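Local structure of CalG4 (Micromonospora echinospora, 3IA7) at residues V55-E60 against N87-R92; V106-F111 against A115-A120; A120-R125 against G170-D175. The protein is a protein of the GT-B superfamily, built from two Rossmann-like domains, each with a parallel beta sheet packed between helices. One frame throughout, in Å; residues are numbered along the deposited sequence.

Interaction 1: residues V55-E60 against N87-R92; sequences VLYKSE and NVAILR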
loop_
_atom_site.group_PDB
_atom_site.type_symbol
_atom_site.label_atom_id
_atom_site.label_comp_id
_atom_site.label_asym_id
_atom_site.label_seq_id
_atom_site.Cartn_x
_atom_site.Cartn_y
_atom_site.Cartn_z
ATOM N N VAL A 55 2.821 20.240 -11.028
ATOM C CA VAL A 55 3.438 21.540 -11.242
ATOM C C VAL A 55 4.839 21.394 -10.640
ATOM O O VAL A 55 4.992 21.171 -9.413
ATOM C CB VAL A 55 2.671 22.659 -10.498
ATOM C CG1 VAL A 55 3.554 23.984 -10.442
ATOM C CG2 VAL A 55 1.310 22.918 -11.191
ATOM N N LEU A 56 5.865 21.490 -11.480
ATOM C CA LEU A 56 7.256 21.342 -10.968
ATOM C C LEU A 56 7.793 22.614 -10.327
ATOM O O LEU A 56 7.501 23.742 -10.796
ATOM C CB LEU A 56 8.231 20.974 -12.109
ATOM C CG LEU A 56 7.925 19.651 -12.810
ATOM C CD1 LEU A 56 8.875 19.525 -14.017
ATOM C CD2 LEU A 56 8.119 18.516 -11.839
ATOM N N TYR A 57 8.577 22.425 -9.261
ATOM C CA TYR A 57 9.375 23.506 -8.713
ATOM C C TYR A 57 10.818 22.992 -8.590
ATOM O O TYR A 57 11.077 21.771 -8.605
ATOM C CB TYR A 57 8.760 24.012 -7.364
ATOM C CG TYR A 57 9.189 23.241 -6.110
ATOM C CD1 TYR A 57 10.271 23.693 -5.318
ATOM C CD2 TYR A 57 8.553 22.044 -5.735
ATOM C CE1 TYR A 57 10.659 22.990 -4.156
ATOM C CE2 TYR A 57 8.939 21.368 -4.570
ATOM C CZ TYR A 57 9.978 21.858 -3.791
ATOM O OH TYR A 57 10.407 21.149 -2.663
ATOM N N LYS A 58 11.735 23.951 -8.477
ATOM C CA LYS A 58 13.135 23.702 -8.296
ATOM C C LYS A 58 13.474 23.866 -6.817
ATOM O O LYS A 58 13.313 24.944 -6.237
ATOM C CB LYS A 58 13.940 24.710 -9.112
ATOM C CG LYS A 58 15.432 24.715 -8.755
ATOM C CD LYS A 58 16.149 23.578 -9.429
ATOM C CE LYS A 58 17.683 23.758 -9.309
ATOM N NZ LYS A 58 18.320 22.472 -9.779
ATOM N N SER A 59 13.926 22.774 -6.224
ATOM C CA SER A 59 14.269 22.777 -4.805
ATOM C C SER A 59 15.584 23.411 -4.507
ATOM O O SER A 59 16.604 23.121 -5.176
ATOM C CB SER A 59 14.275 21.345 -4.254
ATOM O OG SER A 59 14.484 21.320 -2.865
ATOM N N GLU A 60 15.568 24.239 -3.468
ATOM C CA GLU A 60 16.803 24.768 -2.856
ATOM C C GLU A 60 17.771 23.673 -2.419
ATOM O O GLU A 60 18.980 23.886 -2.357
ATOM C CB GLU A 60 16.462 25.666 -1.666
ATOM C CG GLU A 60 15.674 26.898 -2.065
ATOM C CD GLU A 60 16.522 27.952 -2.790
ATOM O OE1 GLU A 60 17.597 28.321 -2.296
ATOM O OE2 GLU A 60 16.102 28.396 -3.876
ATOM N N ASN A 87 10.059 27.462 0.787
ATOM C CA ASN A 87 8.649 27.901 0.785
ATOM C C ASN A 87 8.374 28.836 -0.414
ATOM O O ASN A 87 7.372 28.681 -1.113
ATOM C CB ASN A 87 8.317 28.613 2.091
ATOM C CG ASN A 87 7.843 27.637 3.155
ATOM O OD1 ASN A 87 6.650 27.435 3.285
ATOM N ND2 ASN A 87 8.780 26.960 3.855
ATOM N N VAL A 88 9.252 29.819 -0.603
ATOM C CA VAL A 88 9.104 30.783 -1.722
ATOM C C VAL A 88 9.176 30.102 -3.125
ATOM O O VAL A 88 8.438 30.468 -4.064
ATOM C CB VAL A 88 10.131 31.951 -1.616
ATOM C CG1 VAL A 88 10.124 32.831 -2.873
ATOM C CG2 VAL A 88 9.813 32.839 -0.385
ATOM N N ALA A 89 10.055 29.119 -3.264
ATOM C CA ALA A 89 10.169 28.352 -4.514
ATOM C C ALA A 89 8.823 27.711 -4.893
ATOM O O ALA A 89 8.395 27.797 -6.046
ATOM C CB ALA A 89 11.291 27.297 -4.398
ATOM N N ILE A 90 8.172 27.107 -3.913
ATOM C CA ILE A 90 6.871 26.439 -4.079
ATOM C C ILE A 90 5.764 27.454 -4.366
ATOM O O ILE A 90 4.971 27.282 -5.323
ATOM C CB ILE A 90 6.526 25.594 -2.808
ATOM C CG1 ILE A 90 7.472 24.350 -2.731
ATOM C CG2 ILE A 90 5.008 25.137 -2.821
ATOM C CD1 ILE A 90 7.561 23.759 -1.368
ATOM N N LEU A 91 5.741 28.520 -3.563
ATOM C CA LEU A 91 4.798 29.625 -3.744
ATOM C C LEU A 91 4.884 30.217 -5.177
ATOM O O LEU A 91 3.867 30.338 -5.885
ATOM C CB LEU A 91 5.091 30.688 -2.636
ATOM C CG LEU A 91 4.308 32.000 -2.570
ATOM C CD1 LEU A 91 2.887 31.690 -2.196
ATOM C CD2 LEU A 91 4.952 32.826 -1.470
ATOM N N ARG A 92 6.085 30.563 -5.627
ATOM C CA ARG A 92 6.232 31.137 -6.971
ATOM C C ARG A 92 5.794 30.143 -8.050
ATOM O O ARG A 92 5.197 30.567 -9.044
ATOM C CB ARG A 92 7.680 31.587 -7.263
ATOM C CG ARG A 92 8.113 32.828 -6.393
ATOM C CD ARG A 92 9.550 33.216 -6.648
ATOM N NE ARG A 92 9.950 34.294 -5.747
ATOM C CZ ARG A 92 11.183 34.785 -5.676
ATOM N NH1 ARG A 92 12.166 34.285 -6.439
ATOM N NH2 ARG A 92 11.416 35.769 -4.822
#
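Tyr-57 meets segment 87-92 of helix 75-98 by a CH-pi contact with Ile-90. Ile-90 CG1 stands 3.6 Å from the centroid of the Tyr-57 ring and only 6° off the ring normal, so the methylene sits over the middle of one face, nearly equidistant from all six ring carbons. Ile-90 CD1 carries on toward the phenol end, 3.9 Å from Tyr-57 CZ. Tyr-57 CB points toward the helix, and chi1 of 86° swings the ring past Ile-90 so that one face lies against CG1.

One residue earlier, apolar packing by Ala-89 adds to the contact. Ala-89 CB approaches the ring obliquely, 3.9 Å from Tyr-57 CD1, and also lies 3.6 Å from Lys-58 O.

No hydrogen bond crosses between the segments; the polar links run to residues outside them. Tyr-57 OH bonds to Glu-86 OE2 and to the backbone N of Gln-13, which fix the far end of the ring.

Strand 53-56 is outermost in its parallel sheet within the chain; helix 75-98 packs on it through Val-55 on Ala-97, on the loop after it through Tyr-57, on strand 34-39 through Ile-90 on Val-38, and on helix 113-123 through Ile-90 on Ala-115.

Interaction 2: residues V106-F111 against A115-A120; sequences VVYDVF and AGRLLA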
loop_
_atom_site.group_PDB
_atom_site.type_symbol
_atom_site.label_atom_id
_atom_site.label_comp_id
_atom_site.label_asym_id
_atom_site.label_seq_id
_atom_site.Cartn_x
_atom_site.Cartn_y
_atom_site.Cartn_z
ATOM N N VAL A 106 -6.610 24.868 -1.288
ATOM C CA VAL A 106 -5.151 24.676 -1.175
ATOM C C VAL A 106 -4.907 23.673 -0.051
ATOM O O VAL A 106 -5.392 23.851 1.091
ATOM C CB VAL A 106 -4.439 26.039 -0.855
ATOM C CG1 VAL A 106 -2.919 25.877 -0.587
ATOM C CG2 VAL A 106 -4.693 27.053 -2.018
ATOM N N VAL A 107 -4.257 22.580 -0.349
ATOM C CA VAL A 107 -3.956 21.614 0.712
ATOM C C VAL A 107 -2.436 21.688 0.791
ATOM O O VAL A 107 -1.757 21.457 -0.217
ATOM C CB VAL A 107 -4.427 20.207 0.319
ATOM C CG1 VAL A 107 -4.013 19.181 1.414
ATOM C CG2 VAL A 107 -5.962 20.171 0.118
ATOM N N TYR A 108 -1.889 22.039 1.933
ATOM C CA TYR A 108 -0.421 22.149 2.046
ATOM C C TYR A 108 0.122 21.310 3.193
ATOM O O TYR A 108 -0.478 21.202 4.296
ATOM C CB TYR A 108 -0.012 23.618 2.261
ATOM C CG TYR A 108 -0.604 24.251 3.545
ATOM C CD1 TYR A 108 0.130 24.231 4.756
ATOM C CD2 TYR A 108 -1.843 24.899 3.544
ATOM C CE1 TYR A 108 -0.389 24.784 5.932
ATOM C CE2 TYR A 108 -2.377 25.509 4.777
ATOM C CZ TYR A 108 -1.599 25.417 5.954
ATOM O OH TYR A 108 -2.030 25.973 7.150
ATOM N N ASP A 109 1.295 20.738 2.951
ATOM C CA ASP A 109 2.008 20.074 4.049
ATOM C C ASP A 109 2.557 21.120 4.985
ATOM O O ASP A 109 2.824 22.262 4.598
ATOM C CB ASP A 109 3.160 19.210 3.488
ATOM C CG ASP A 109 3.999 18.560 4.594
ATOM O OD1 ASP A 109 3.511 17.553 5.136
ATOM O OD2 ASP A 109 5.123 19.068 4.917
ATOM N N VAL A 110 2.724 20.736 6.245
ATOM C CA VAL A 110 3.234 21.676 7.267
ATOM C C VAL A 110 4.620 22.286 6.965
ATOM O O VAL A 110 4.858 23.451 7.282
ATOM C CB VAL A 110 3.186 21.050 8.679
ATOM C CG1 VAL A 110 4.157 19.873 8.759
ATOM C CG2 VAL A 110 3.490 22.126 9.788
ATOM N N PHE A 111 5.505 21.554 6.301
ATOM C CA PHE A 111 6.824 22.148 5.992
ATOM C C PHE A 111 6.674 23.416 5.084
ATOM O O PHE A 111 7.164 24.505 5.441
ATOM C CB PHE A 111 7.742 21.095 5.383
ATOM C CG PHE A 111 9.125 21.629 4.978
ATOM C CD1 PHE A 111 10.267 21.198 5.649
ATOM C CD2 PHE A 111 9.261 22.522 3.925
ATOM C CE1 PHE A 111 11.556 21.712 5.273
ATOM C CE2 PHE A 111 10.539 23.044 3.549
ATOM C CZ PHE A 111 11.661 22.610 4.219
ATOM N N ALA A 115 4.147 28.963 2.217
ATOM C CA ALA A 115 3.640 28.916 0.823
ATOM C C ALA A 115 2.166 28.611 0.802
ATOM O O ALA A 115 1.396 29.247 0.106
ATOM C CB ALA A 115 4.407 27.819 0.030
ATOM N N GLY A 116 1.740 27.628 1.583
ATOM C CA GLY A 116 0.345 27.224 1.469
ATOM C C GLY A 116 -0.611 28.298 1.899
ATOM O O GLY A 116 -1.612 28.563 1.242
ATOM N N ARG A 117 -0.307 28.902 3.042
ATOM C CA ARG A 117 -1.174 29.933 3.605
ATOM C C ARG A 117 -1.141 31.238 2.767
ATOM O O ARG A 117 -2.158 31.902 2.623
ATOM C CB ARG A 117 -0.792 30.210 5.057
ATOM C CG ARG A 117 -1.038 29.002 5.970
ATOM C CD ARG A 117 -0.866 29.412 7.421
ATOM N NE ARG A 117 -1.851 30.435 7.763
ATOM C CZ ARG A 117 -1.687 31.341 8.716
ATOM N NH1 ARG A 117 -0.607 31.326 9.480
ATOM N NH2 ARG A 117 -2.623 32.250 8.907
ATOM N N LEU A 118 0.017 31.572 2.201
ATOM C CA LEU A 118 0.093 32.757 1.309
ATOM C C LEU A 118 -0.690 32.564 -0.033
ATOM O O LEU A 118 -1.318 33.481 -0.519
ATOM C CB LEU A 118 1.559 33.196 1.103
ATOM C CG LEU A 118 2.239 33.693 2.437
ATOM C CD1 LEU A 118 3.694 34.123 2.077
ATOM C CD2 LEU A 118 1.447 34.875 3.086
ATOM N N LEU A 119 -0.631 31.363 -0.604
ATOM C CA LEU A 119 -1.396 30.999 -1.817
ATOM C C LEU A 119 -2.855 31.159 -1.520
ATOM O O LEU A 119 -3.600 31.801 -2.292
ATOM C CB LEU A 119 -1.086 29.539 -2.207
ATOM C CG LEU A 119 0.253 29.287 -2.923
ATOM C CD1 LEU A 119 0.359 27.755 -3.156
ATOM C CD2 LEU A 119 0.343 30.022 -4.287
ATOM N N ALA A 120 -3.261 30.629 -0.374
ATOM C CA ALA A 120 -4.655 30.711 0.083
ATOM C C ALA A 120 -5.107 32.171 0.286
ATOM O O ALA A 120 -6.217 32.522 -0.096
ATOM C CB ALA A 120 -4.832 29.901 1.394
#
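Tyr-108 sets its side chain across helix 113-123 at Gly-116. Its CB rests 3.7 Å from Gly-116 CA, an approach matched by CG and nearly so by CD2, so the root of the side chain meets bare backbone. Further out, one face of the ring has Arg-117 N above it, 4.3 Å from the plane and offset toward the rim. CE2 and CZ then reach Arg-117 CG, CZ at 3.6 Å, and the terminal OH lies 3.4 Å from the same Arg-117 CG, beside CD. With chi1 at 60° Tyr-108 places CG between N and the carbonyl carbon, sending the ring across the helix. The hydroxyl is bonded to Glu-186 and Arg-129, whereas the Arg-117 guanidinium turns to Glu-184 in a salt bridge and to Tyr-181 in a cation-pi contact.

Two residues earlier on the strand, Val-106 CG1 sits 3.5 Å from Gly-116 O, and Val-106 CG2 packs 4.4 Å from Ala-120 CB.

The axes of strand 106-109 and helical segment 115-120 come within 8.1 Å and run at 164°, nearly antiparallel. Together with strand 127-131, strand 105-109 and helix 113-123 form a beta-alpha-beta unit, the repeating element of the Rossmann-like sheet in GT-B proteins.

Interaction 3: residues A120-R125 against G170-D175; sequences AARWDR and GKYGVD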
loop_
_atom_site.group_PDB
_atom_site.type_symbol
_atom_site.label_atom_id
_atom_site.label_comp_id
_atom_site.label_asym_id
_atom_site.label_seq_id
_atom_site.Cartn_x
_atom_site.Cartn_y
_atom_site.Cartn_z
ATOM N N ALA A 120 -3.261 30.629 -0.374
ATOM C CA ALA A 120 -4.655 30.711 0.083
ATOM C C ALA A 120 -5.107 32.171 0.286
ATOM O O ALA A 120 -6.217 32.522 -0.096
ATOM C CB ALA A 120 -4.832 29.901 1.394
ATOM N N ALA A 121 -4.265 33.006 0.883
ATOM C CA ALA A 121 -4.578 34.423 1.019
ATOM C C ALA A 121 -4.700 35.135 -0.338
ATOM O O ALA A 121 -5.693 35.809 -0.597
ATOM C CB ALA A 121 -3.522 35.114 1.905
ATOM N N ARG A 122 -3.696 34.998 -1.190
ATOM C CA ARG A 122 -3.687 35.709 -2.472
ATOM C C ARG A 122 -4.823 35.227 -3.367
ATOM O O ARG A 122 -5.511 36.030 -3.984
ATOM C CB ARG A 122 -2.362 35.588 -3.235
ATOM C CG ARG A 122 -2.415 36.315 -4.642
ATOM C CD ARG A 122 -0.995 36.630 -5.108
ATOM N NE ARG A 122 -0.346 37.600 -4.234
ATOM C CZ ARG A 122 0.961 37.841 -4.231
ATOM N NH1 ARG A 122 1.788 37.193 -5.084
ATOM N NH2 ARG A 122 1.427 38.725 -3.384
ATOM N N TRP A 123 -5.031 33.924 -3.403
ATOM C CA TRP A 123 -6.104 33.369 -4.222
ATOM C C TRP A 123 -7.508 33.529 -3.608
ATOM O O TRP A 123 -8.506 33.329 -4.319
ATOM C CB TRP A 123 -5.836 31.897 -4.558
ATOM C CG TRP A 123 -4.691 31.675 -5.533
ATOM C CD1 TRP A 123 -4.191 32.550 -6.480
ATOM C CD2 TRP A 123 -3.949 30.487 -5.663
ATOM N NE1 TRP A 123 -3.147 31.971 -7.170
ATOM C CE2 TRP A 123 -3.005 30.685 -6.705
ATOM C CE3 TRP A 123 -3.992 29.249 -5.006
ATOM C CZ2 TRP A 123 -2.113 29.711 -7.064
ATOM C CZ3 TRP A 123 -3.107 28.275 -5.387
ATOM C CH2 TRP A 123 -2.195 28.509 -6.423
ATOM N N ASP A 124 -7.565 33.901 -2.317
ATOM C CA ASP A 124 -8.805 34.008 -1.534
ATOM C C ASP A 124 -9.557 32.657 -1.529
ATOM O O ASP A 124 -10.713 32.547 -2.003
ATOM C CB ASP A 124 -9.690 35.172 -2.052
ATOM C CG ASP A 124 -10.972 35.373 -1.214
ATOM O OD1 ASP A 124 -10.968 35.108 -0.019
ATOM O OD2 ASP A 124 -12.011 35.773 -1.760
ATOM N N ARG A 125 -8.874 31.640 -1.018
ATOM C CA ARG A 125 -9.387 30.263 -1.025
ATOM C C ARG A 125 -9.179 29.666 0.345
ATOM O O ARG A 125 -8.245 30.052 1.027
ATOM C CB ARG A 125 -8.664 29.413 -2.099
ATOM C CG ARG A 125 -8.964 29.826 -3.543
ATOM C CD ARG A 125 -10.465 29.670 -3.842
ATOM N NE ARG A 125 -10.808 29.906 -5.262
ATOM C CZ ARG A 125 -11.264 31.049 -5.784
ATOM N NH1 ARG A 125 -11.441 32.145 -5.031
ATOM N NH2 ARG A 125 -11.555 31.099 -7.084
ATOM N N GLY A 170 3.931 41.029 4.149
ATOM C CA GLY A 170 3.381 42.323 3.757
ATOM C C GLY A 170 2.971 42.362 2.295
ATOM O O GLY A 170 1.999 43.028 1.938
ATOM N N LYS A 171 3.729 41.658 1.440
ATOM C CA LYS A 171 3.386 41.540 0.025
ATOM C C LYS A 171 2.057 40.807 -0.235
ATOM O O LYS A 171 1.516 40.909 -1.322
ATOM C CB LYS A 171 4.516 40.845 -0.757
ATOM C CG LYS A 171 5.700 41.761 -0.961
ATOM C CD LYS A 171 6.874 41.004 -1.573
ATOM C CE LYS A 171 8.069 41.935 -1.716
ATOM N NZ LYS A 171 9.228 41.246 -2.422
ATOM N N TYR A 172 1.553 40.097 0.769
ATOM C CA TYR A 172 0.295 39.356 0.701
ATOM C C TYR A 172 -0.801 40.002 1.577
ATOM O O TYR A 172 -1.848 39.397 1.838
ATOM C CB TYR A 172 0.512 37.889 1.075
ATOM C CG TYR A 172 1.228 37.118 -0.008
ATOM C CD1 TYR A 172 0.507 36.355 -0.922
ATOM C CD2 TYR A 172 2.618 37.246 -0.195
ATOM C CE1 TYR A 172 1.151 35.669 -1.983
ATOM C CE2 TYR A 172 3.267 36.572 -1.257
ATOM C CZ TYR A 172 2.508 35.786 -2.141
ATOM O OH TYR A 172 3.110 35.096 -3.187
ATOM N N GLY A 173 -0.521 41.220 2.033
ATOM C CA GLY A 173 -1.467 42.019 2.804
ATOM C C GLY A 173 -1.564 41.516 4.244
ATOM O O GLY A 173 -2.535 41.839 4.917
ATOM N N VAL A 174 -0.545 40.770 4.707
ATOM C CA VAL A 174 -0.481 40.243 6.088
ATOM C C VAL A 174 0.436 41.105 6.980
ATOM O O VAL A 174 1.636 41.186 6.746
ATOM C CB VAL A 174 -0.024 38.760 6.093
ATOM C CG1 VAL A 174 0.214 38.253 7.541
ATOM C CG2 VAL A 174 -1.083 37.908 5.443
ATOM N N ASP A 175 -0.126 41.775 7.986
ATOM C CA ASP A 175 0.713 42.488 8.934
ATOM C C ASP A 175 0.719 41.833 10.337
ATOM O O ASP A 175 1.170 42.425 11.291
ATOM C CB ASP A 175 0.332 43.968 9.005
ATOM C CG ASP A 175 -1.012 44.202 9.712
ATOM O OD1 ASP A 175 -1.817 43.262 9.841
ATOM O OD2 ASP A 175 -1.272 45.363 10.127
#
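Arg-122 and Tyr-172 stack face to face, and that stack carries the contact. The guanidinium lies flat on the ring, with centres 3.6 Å apart and planes 7° from parallel. Arg-122 CZ stands 30° off the ring normal, an offset cation-pi arrangement in which the cation covers the CE1 and CZ side of the ring while NH2 comes over its centre. Arg-122 reaches this position with CG anti to the backbone N and a bend at chi3, which turns the guanidinium over the tyrosine.

Each segment includes the end of a helix. Helix 113-123 finishes in a Schellman motif with Asp-124, of positive phi, as C-prime residue: Arg-125 N bonds to Ala-120 O at 2.9 Å and Asp-124 N to Ala-121 O. Helix 159-170 stops in the same way, where Gly-173, the last residue of a type I turn from Gly-170, serves as C-prime residue. In this way the last turn of one helix faces the exit loop of another.

Among the polar contacts, Arg-122 NH2 donates a weak hydrogen bond to Lys-171 O, 3.0 Å long but bent to 122°, with the oxygen at the edge of the guanidinium, near its plane. Arg-122 NH1 lies 3.1 Å from Tyr-172 OH at a poor angle, so this pair is not bonded. Instead Glu-95 of helix 75-98 takes both groups, forming a salt bridge with Arg-122 NH1 and a hydrogen bond with Tyr-172 OH.

Interaction 2 is buried, interaction 1 partly buried, and interaction 3 lies at the surface. Interactions 1 and 2 both join a helix to a strand of the same parallel sheet, or to the chain just beyond it, without a hydrogen bond across: interaction 1 relies on an isoleucine over a tyrosine face, interaction 2 largely on a tyrosine and a valine against glycine backbone. Interaction 3 uses an arginine stacked on a tyrosine and a weak polar bond. Helix 113-123 serves interactions 2 and 3, which share Ala-120. Helix 75-98 ties all three together: Asn-87 OD1 probably bonds to Ala-115 N, Leu-91 packs on Leu-119 and Tyr-172, and Glu-95 reaches the polar ends of interaction 3.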